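Histidinol dehydrogenase (Elizabethkingia anophelis NUHP1, PDB 6AN0) probably catalyses the two successive NAD-dependent oxidations that turn L-histidinol, by way of L-histidinaldehyde, into L-histidine in the last step of histidine biosynthesis, using zinc. Local coordinates at residues N36-V41 against G191-I196; E48-L53 against F201-I206; I131-G136 against L161-D166. All coordinates share one frame; numbering follows the deposited sequence.

Contact 1 (N36-V41 against G191-I196); sequences NIVLTV and GGIQAI. With EDO (1,2-ethanediol), chain F.
Two helices pack obliquely beside the predicted NAD(+) site, helix 35-48 meeting the first turn of helix 192-201. Their local axes cross at -54° and come within 9.5 Å. The contact is carried by Ile193, whose two branches take different partners. Its CG2, anti to the backbone N, sits 3.6 Å from Val41 CB and meets both methyls of that valine as well. Its CG1 arm, beside the backbone N (chi1 -59°), extends through a nearly straight chi2 so that CD1 reaches the preceding turn, 3.7 Å from Ile37 CG2 and 3.9 Å from Val38 CG2. Ile37 crosses Ile193 at about a right angle, whereas Val38 and Val41 cross it obliquely. Val41 CG1, anti to its own backbone N, also rests 3.8 Å from Gln194 CA. Gln194, predicted to bind NAD(+), holds CG in the crowded position between backbone N and carbonyl carbon (chi1 58°), and its chain bends at chi2. On the outer side of helix 35-48, O2 of an ethanediol, probably from the crystallisation liquor, donates to Asn36 OD1 over 3.0 Å. Tyr56 of helix 50-61 touches both Val41 and Gln194, while Tyr219 of helix 218-227 touches Ile193. Every contact across the two segments involves carbon alone, consistent with packing of branched side chains, rather than polar pairing, bringing the helices together beside Gln194.

Contact 2 (E48-L53 against F201-I206); sequences EKDKAL and FGTETI
A 2.4 Å separation between Thr205 OG1 and Asp50 OD2, very short for a hydrogen bond, marks the place where the start of helix 50-61 meets the loop following helix 192-201. The loop carries an ST motif: Thr203 OG1 accepts from Ile206 N three residues on, with an N-H...O angle of 152°. The same hydroxyl donates to Asp50 OD1 over 2.6 Å, arriving nearly along the C-O axis, while Thr205 OG1 uses the syn lone pair of OD2. Each carboxylate oxygen of Asp50 thus receives its own threonine hydroxyl, and OD1 takes a weak further bond from Thr205 N. These bonds, from two threonines, should fix the rotation of the carboxylate.

Thr203 OG1 stands in the crowded position between its backbone N and carbonyl carbon (chi1 68°), which turns CG2 against the Lys49 backbone. Glu204 bends at chi2 to bring OE1 over the helix start, where its syn lone pair accepts from Asp50 N at 2.9 Å. The same oxygen lies 3.5 Å from Asp50 OD1, with the two carboxylate planes 50° apart; this proximity of like charges may raise the proton affinity of one of the acids, and the backbone N-H and the hydroxyls probably offset part of the repulsion. Water joins Glu204 OE2 to Glu48 O, and a second water donates to Gly202 O and accepts a weak bond from Lys49 NZ. Deeper in, Ile45, Ile68 and Ala198 touch Leu53, whose side chain also lies near Gln194 of the predicted NAD(+) site. There the apolar end of the contact closes tip to tip, Leu53 CD1 lying 3.6 Å from Ile206 CD1.

Contact 3 (I131-G136 against L161-D166); sequences IYIPGG and LCTPPD
Ile131 O accepts from Cys162 N at 2.9 Å, and Cys162 O in turn from Ile133 N at 3.0 Å. Cys162 thus bonds to the residues on either side of its bridge partner Tyr132, the pattern of a parallel pair; both bonds run nearly along the C=O axes. Beyond the last bridge, Thr163 adds a side-chain bond: OG1, anti to the backbone N (chi1 -172°), donates to Ile133 O over 2.7 Å from above the carbonyl plane. Pro164 CD lies 3.4 Å from that same oxygen, and its CG packs against Gly135 N. Farther out, a water bridges Gly136 N and Pro164 O.

The Ile133 side chain crosses that of Leu161 obliquely, Ile133 CG1 3.9 Å from Leu161 CD2. On the face opposite Ile131 and Leu161, the Tyr132 ring (chi1 -176°) extends past Cys162 until OH stands 3.9 Å from Pro164 CD. The hydroxyl is hydrogen-bonded to Gly192 N, in the turn leading into helix 192-201, positioning a residue predicted to bind NAD(+).

These strand ends belong to the beta-alpha-beta unit 117-132, 142-154, 158-163. Helix 142-154 covers Ile131, Ile133 and Leu161, helix 192-201 covers Tyr132 and Cys162, and strands 186-189 and 211-213 flank the pair.

Overall arrangement
From the N terminus, the chain runs through helix 35-48 and directly into helix 50-61; residues 36-41 and 48-53 thus enter contacts 1 and 2 one after the other. Contact 3 closes next, a short loop through helix 142-154 that joins 131-136 to 161-166. The chain then returns with 191-196 to complete contact 1 and with 201-206 to complete contact 2. Contacts 1 and 2 therefore cross, and contact 3 nests inside both. Together they tie the N-terminal helix pair to helix 192-201 and its following loop, and the sheet of contact 3 touches the 191-196 segment of contact 1, for example where Pro164 packs on Gly191.

Contact 1 (N36-V41 against G191-I196)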
# COMPACT_ATOMS: atom_id res chain seq x y z
N ASN A 36 -11.26 21.82 -5.41
CA ASN A 36 -11.17 23.18 -4.90
C ASN A 36 -11.79 23.26 -3.52
O ASN A 36 -11.28 23.98 -2.64
CB ASN A 36 -11.85 24.16 -5.86
CG ASN A 36 -11.84 25.59 -5.33
OD1 ASN A 36 -10.84 26.30 -5.43
ND2 ASN A 36 -12.96 26.01 -4.74
N ILE A 37 -12.87 22.51 -3.30
CA ILE A 37 -13.54 22.52 -2.01
C ILE A 37 -12.61 21.99 -0.92
O ILE A 37 -12.47 22.59 0.14
CB ILE A 37 -14.85 21.72 -2.10
CG1 ILE A 37 -15.91 22.55 -2.84
CG2 ILE A 37 -15.32 21.27 -0.74
CD1 ILE A 37 -16.94 21.72 -3.57
N VAL A 38 -11.92 20.88 -1.21
CA VAL A 38 -11.00 20.28 -0.25
C VAL A 38 -9.80 21.18 -0.01
O VAL A 38 -9.38 21.40 1.13
CB VAL A 38 -10.56 18.89 -0.75
CG1 VAL A 38 -9.40 18.39 0.08
CG2 VAL A 38 -11.73 17.90 -0.67
N LEU A 39 -9.19 21.68 -1.09
CA LEU A 39 -7.99 22.51 -0.94
C LEU A 39 -8.28 23.76 -0.12
O LEU A 39 -7.43 24.22 0.65
CB LEU A 39 -7.44 22.87 -2.32
CG LEU A 39 -6.74 21.73 -3.09
CD1 LEU A 39 -6.20 22.26 -4.42
CD2 LEU A 39 -5.62 21.15 -2.25
N THR A 40 -9.48 24.34 -0.27
CA THR A 40 -9.85 25.50 0.53
C THR A 40 -9.90 25.16 2.02
O THR A 40 -9.39 25.91 2.85
CB THR A 40 -11.19 26.07 0.06
OG1 THR A 40 -11.06 26.51 -1.29
CG2 THR A 40 -11.62 27.26 0.92
N VAL A 41 -10.52 24.02 2.37
CA VAL A 41 -10.55 23.61 3.77
C VAL A 41 -9.13 23.37 4.28
O VAL A 41 -8.77 23.77 5.39
CB VAL A 41 -11.42 22.36 3.96
CG1 VAL A 41 -11.44 21.94 5.44
CG2 VAL A 41 -12.84 22.61 3.46
N GLY A 191 -15.22 16.08 12.16
CA GLY A 191 -15.64 15.26 11.04
C GLY A 191 -15.22 15.87 9.71
O GLY A 191 -14.65 16.96 9.65
N GLY A 192 -15.54 15.13 8.65
CA GLY A 192 -15.51 15.68 7.30
C GLY A 192 -14.11 16.03 6.80
O GLY A 192 -13.10 15.50 7.25
N ILE A 193 -14.08 16.96 5.83
CA ILE A 193 -12.81 17.38 5.24
C ILE A 193 -11.90 17.96 6.31
O ILE A 193 -10.69 17.71 6.32
CB ILE A 193 -13.04 18.38 4.09
CG1 ILE A 193 -13.91 17.78 2.98
CG2 ILE A 193 -11.69 18.81 3.49
CD1 ILE A 193 -14.39 18.86 1.96
N GLN A 194 -12.47 18.76 7.23
CA GLN A 194 -11.64 19.43 8.23
C GLN A 194 -10.96 18.44 9.17
O GLN A 194 -9.81 18.67 9.58
CB GLN A 194 -12.46 20.47 9.01
CG GLN A 194 -13.72 19.95 9.77
CD GLN A 194 -14.98 19.87 8.91
OE1 GLN A 194 -14.92 19.94 7.68
NE2 GLN A 194 -16.14 19.72 9.55
N ALA A 195 -11.61 17.32 9.50
CA ALA A 195 -10.94 16.30 10.30
C ALA A 195 -9.77 15.68 9.55
O ALA A 195 -8.69 15.49 10.11
CB ALA A 195 -11.93 15.20 10.72
N ILE A 196 -9.98 15.34 8.27
CA ILE A 196 -8.88 14.79 7.47
C ILE A 196 -7.74 15.79 7.38
O ILE A 196 -6.56 15.42 7.46
CB ILE A 196 -9.39 14.38 6.07
CG1 ILE A 196 -10.48 13.30 6.16
CG2 ILE A 196 -8.24 13.92 5.17
CD1 ILE A 196 -10.06 12.09 7.02
C1 EDO F . -6.90 27.26 -2.61
O1 EDO F . -5.86 26.57 -3.31
C2 EDO F . -8.22 26.55 -2.90
O2 EDO F . -8.14 26.03 -4.24

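Contact 2 (E48-L53 against F201-I206)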
# COMPACT_ATOMS: atom_id res chain seq x y z
N GLU A 48 -5.34 28.48 10.12
CA GLU A 48 -6.07 28.80 11.34
C GLU A 48 -6.13 27.65 12.33
O GLU A 48 -6.60 27.86 13.45
CB GLU A 48 -7.51 29.24 11.00
CG GLU A 48 -7.62 30.46 10.08
CD GLU A 48 -7.12 31.75 10.71
OE1 GLU A 48 -6.95 31.80 11.95
OE2 GLU A 48 -6.91 32.72 9.96
N LYS A 49 -5.68 26.45 11.95
CA LYS A 49 -5.53 25.31 12.85
C LYS A 49 -6.78 25.05 13.70
O LYS A 49 -7.86 24.84 13.14
CB LYS A 49 -4.29 25.50 13.72
CG LYS A 49 -3.03 25.69 12.87
CD LYS A 49 -1.82 26.08 13.70
CE LYS A 49 -0.67 26.53 12.81
NZ LYS A 49 -0.32 25.51 11.79
N ASP A 50 -6.64 25.02 15.03
CA ASP A 50 -7.78 24.70 15.89
C ASP A 50 -8.96 25.63 15.64
O ASP A 50 -10.12 25.23 15.80
CB ASP A 50 -7.40 24.80 17.37
CG ASP A 50 -6.77 23.52 17.91
OD1 ASP A 50 -6.61 22.54 17.15
OD2 ASP A 50 -6.44 23.50 19.12
N LYS A 51 -8.70 26.89 15.28
CA LYS A 51 -9.81 27.81 15.06
C LYS A 51 -10.62 27.38 13.84
O LYS A 51 -11.85 27.46 13.85
CB LYS A 51 -9.30 29.24 14.90
CG LYS A 51 -8.89 29.88 16.21
CD LYS A 51 -8.50 31.34 16.02
CE LYS A 51 -7.29 31.47 15.12
NZ LYS A 51 -6.77 32.87 15.09
N ALA A 52 -9.93 26.90 12.80
CA ALA A 52 -10.63 26.36 11.63
C ALA A 52 -11.44 25.12 12.00
O ALA A 52 -12.60 24.99 11.57
CB ALA A 52 -9.62 26.03 10.53
N LEU A 53 -10.86 24.20 12.78
CA LEU A 53 -11.61 23.03 13.23
C LEU A 53 -12.90 23.43 13.93
O LEU A 53 -13.98 22.90 13.63
CB LEU A 53 -10.76 22.17 14.17
CG LEU A 53 -10.00 20.99 13.58
CD1 LEU A 53 -9.22 20.32 14.69
CD2 LEU A 53 -10.95 20.00 12.89
N PHE A 201 -2.25 17.89 8.39
CA PHE A 201 -1.31 18.98 8.65
C PHE A 201 -1.02 19.18 10.13
O PHE A 201 0.01 19.78 10.46
CB PHE A 201 -1.83 20.30 8.05
CG PHE A 201 -2.10 20.22 6.58
CD1 PHE A 201 -1.05 20.33 5.66
CD2 PHE A 201 -3.39 19.99 6.10
CE1 PHE A 201 -1.29 20.23 4.30
CE2 PHE A 201 -3.63 19.89 4.73
CZ PHE A 201 -2.58 20.01 3.83
N GLY A 202 -1.87 18.68 11.01
CA GLY A 202 -1.71 18.90 12.44
C GLY A 202 -2.28 20.24 12.86
O GLY A 202 -2.28 21.19 12.08
N THR A 203 -2.78 20.33 14.09
CA THR A 203 -3.16 21.59 14.70
C THR A 203 -2.54 21.65 16.09
O THR A 203 -1.79 20.75 16.49
CB THR A 203 -4.69 21.75 14.79
OG1 THR A 203 -5.22 20.81 15.73
CG2 THR A 203 -5.35 21.54 13.42
N GLU A 204 -2.88 22.71 16.84
CA GLU A 204 -2.41 22.79 18.22
C GLU A 204 -2.87 21.59 19.04
O GLU A 204 -2.13 21.12 19.91
CB GLU A 204 -2.89 24.09 18.87
CG GLU A 204 -2.42 25.35 18.17
CD GLU A 204 -3.47 25.94 17.26
OE1 GLU A 204 -4.36 25.18 16.82
OE2 GLU A 204 -3.41 27.16 16.97
N THR A 205 -4.07 21.07 18.77
CA THR A 205 -4.62 19.98 19.56
C THR A 205 -4.36 18.60 18.96
O THR A 205 -4.23 17.62 19.70
CB THR A 205 -6.13 20.18 19.75
OG1 THR A 205 -6.36 21.45 20.36
CG2 THR A 205 -6.73 19.10 20.64
N ILE A 206 -4.26 18.50 17.64
CA ILE A 206 -4.17 17.21 16.96
C ILE A 206 -2.80 17.12 16.30
O ILE A 206 -2.48 17.90 15.40
CB ILE A 206 -5.30 17.03 15.93
CG1 ILE A 206 -6.66 17.17 16.64
CG2 ILE A 206 -5.17 15.70 15.18
CD1 ILE A 206 -7.88 17.17 15.71
O HOH W 1 -5.69 28.36 16.37
O HOH W 2 -2.17 23.19 10.27

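Contact 3 (I131-G136 against L161-D166)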
# COMPACT_ATOMS: atom_id res chain seq x y z
N ILE A 131 -7.40 7.68 12.62
CA ILE A 131 -8.59 6.89 12.33
C ILE A 131 -9.78 7.84 12.23
O ILE A 131 -10.03 8.62 13.16
CB ILE A 131 -8.86 5.82 13.42
CG1 ILE A 131 -7.72 4.79 13.46
CG2 ILE A 131 -10.21 5.13 13.16
CD1 ILE A 131 -7.74 3.91 14.75
N TYR A 132 -10.51 7.76 11.13
CA TYR A 132 -11.74 8.51 10.93
C TYR A 132 -12.95 7.60 11.11
O TYR A 132 -13.01 6.54 10.49
CB TYR A 132 -11.78 9.13 9.54
CG TYR A 132 -13.01 9.99 9.41
CD1 TYR A 132 -13.06 11.22 10.03
CD2 TYR A 132 -14.15 9.52 8.76
CE1 TYR A 132 -14.20 12.01 9.98
CE2 TYR A 132 -15.30 10.32 8.70
CZ TYR A 132 -15.31 11.56 9.31
OH TYR A 132 -16.42 12.38 9.27
N ILE A 133 -13.92 8.04 11.93
CA ILE A 133 -15.14 7.28 12.17
C ILE A 133 -16.33 8.19 11.90
O ILE A 133 -16.53 9.18 12.62
CB ILE A 133 -15.21 6.73 13.61
CG1 ILE A 133 -14.00 5.84 13.93
CG2 ILE A 133 -16.53 6.00 13.84
CD1 ILE A 133 -14.01 4.52 13.20
N PRO A 134 -17.16 7.91 10.90
CA PRO A 134 -18.35 8.75 10.67
C PRO A 134 -19.26 8.75 11.89
O PRO A 134 -19.26 7.82 12.70
CB PRO A 134 -19.03 8.10 9.47
CG PRO A 134 -17.92 7.37 8.75
CD PRO A 134 -17.04 6.85 9.88
N GLY A 135 -20.04 9.82 12.01
CA GLY A 135 -21.01 9.97 13.07
C GLY A 135 -22.40 9.54 12.65
O GLY A 135 -22.58 8.64 11.82
N GLY A 136 -23.41 10.19 13.23
CA GLY A 136 -24.80 9.85 12.99
C GLY A 136 -25.41 9.12 14.17
O GLY A 136 -24.75 8.83 15.18
N LEU A 161 -8.17 9.32 16.97
CA LEU A 161 -9.48 9.01 16.41
C LEU A 161 -10.30 10.30 16.31
O LEU A 161 -10.49 10.98 17.32
CB LEU A 161 -10.20 7.97 17.27
CG LEU A 161 -11.43 7.33 16.61
CD1 LEU A 161 -11.60 5.91 17.16
CD2 LEU A 161 -12.69 8.13 16.84
N CYS A 162 -10.77 10.63 15.11
CA CYS A 162 -11.65 11.76 14.85
C CYS A 162 -13.05 11.26 14.50
O CYS A 162 -13.20 10.38 13.65
CB CYS A 162 -11.15 12.63 13.70
SG CYS A 162 -9.66 13.57 14.06
N THR A 163 -14.07 11.86 15.12
CA THR A 163 -15.45 11.50 14.83
C THR A 163 -16.32 12.70 15.17
O THR A 163 -16.06 13.36 16.18
CB THR A 163 -15.86 10.24 15.62
OG1 THR A 163 -17.16 9.78 15.20
CG2 THR A 163 -15.88 10.50 17.12
N PRO A 164 -17.29 13.06 14.33
CA PRO A 164 -17.96 14.37 14.48
C PRO A 164 -19.00 14.35 15.59
O PRO A 164 -19.67 13.33 15.82
CB PRO A 164 -18.61 14.59 13.11
CG PRO A 164 -18.74 13.23 12.51
CD PRO A 164 -17.57 12.44 13.02
N PRO A 165 -19.18 15.47 16.28
CA PRO A 165 -20.21 15.56 17.32
C PRO A 165 -21.60 15.72 16.72
O PRO A 165 -21.78 16.15 15.58
CB PRO A 165 -19.82 16.82 18.09
CG PRO A 165 -19.18 17.69 17.03
CD PRO A 165 -18.40 16.71 16.17
N ASP A 166 -22.60 15.40 17.54
CA ASP A 166 -23.96 15.78 17.18
C ASP A 166 -24.16 17.25 17.54
O ASP A 166 -23.24 17.94 17.99
CB ASP A 166 -24.97 14.83 17.83
CG ASP A 166 -25.04 14.95 19.35
OD1 ASP A 166 -24.52 15.91 19.95
OD2 ASP A 166 -25.65 14.04 19.96
O HOH W 3 -22.41 12.94 14.60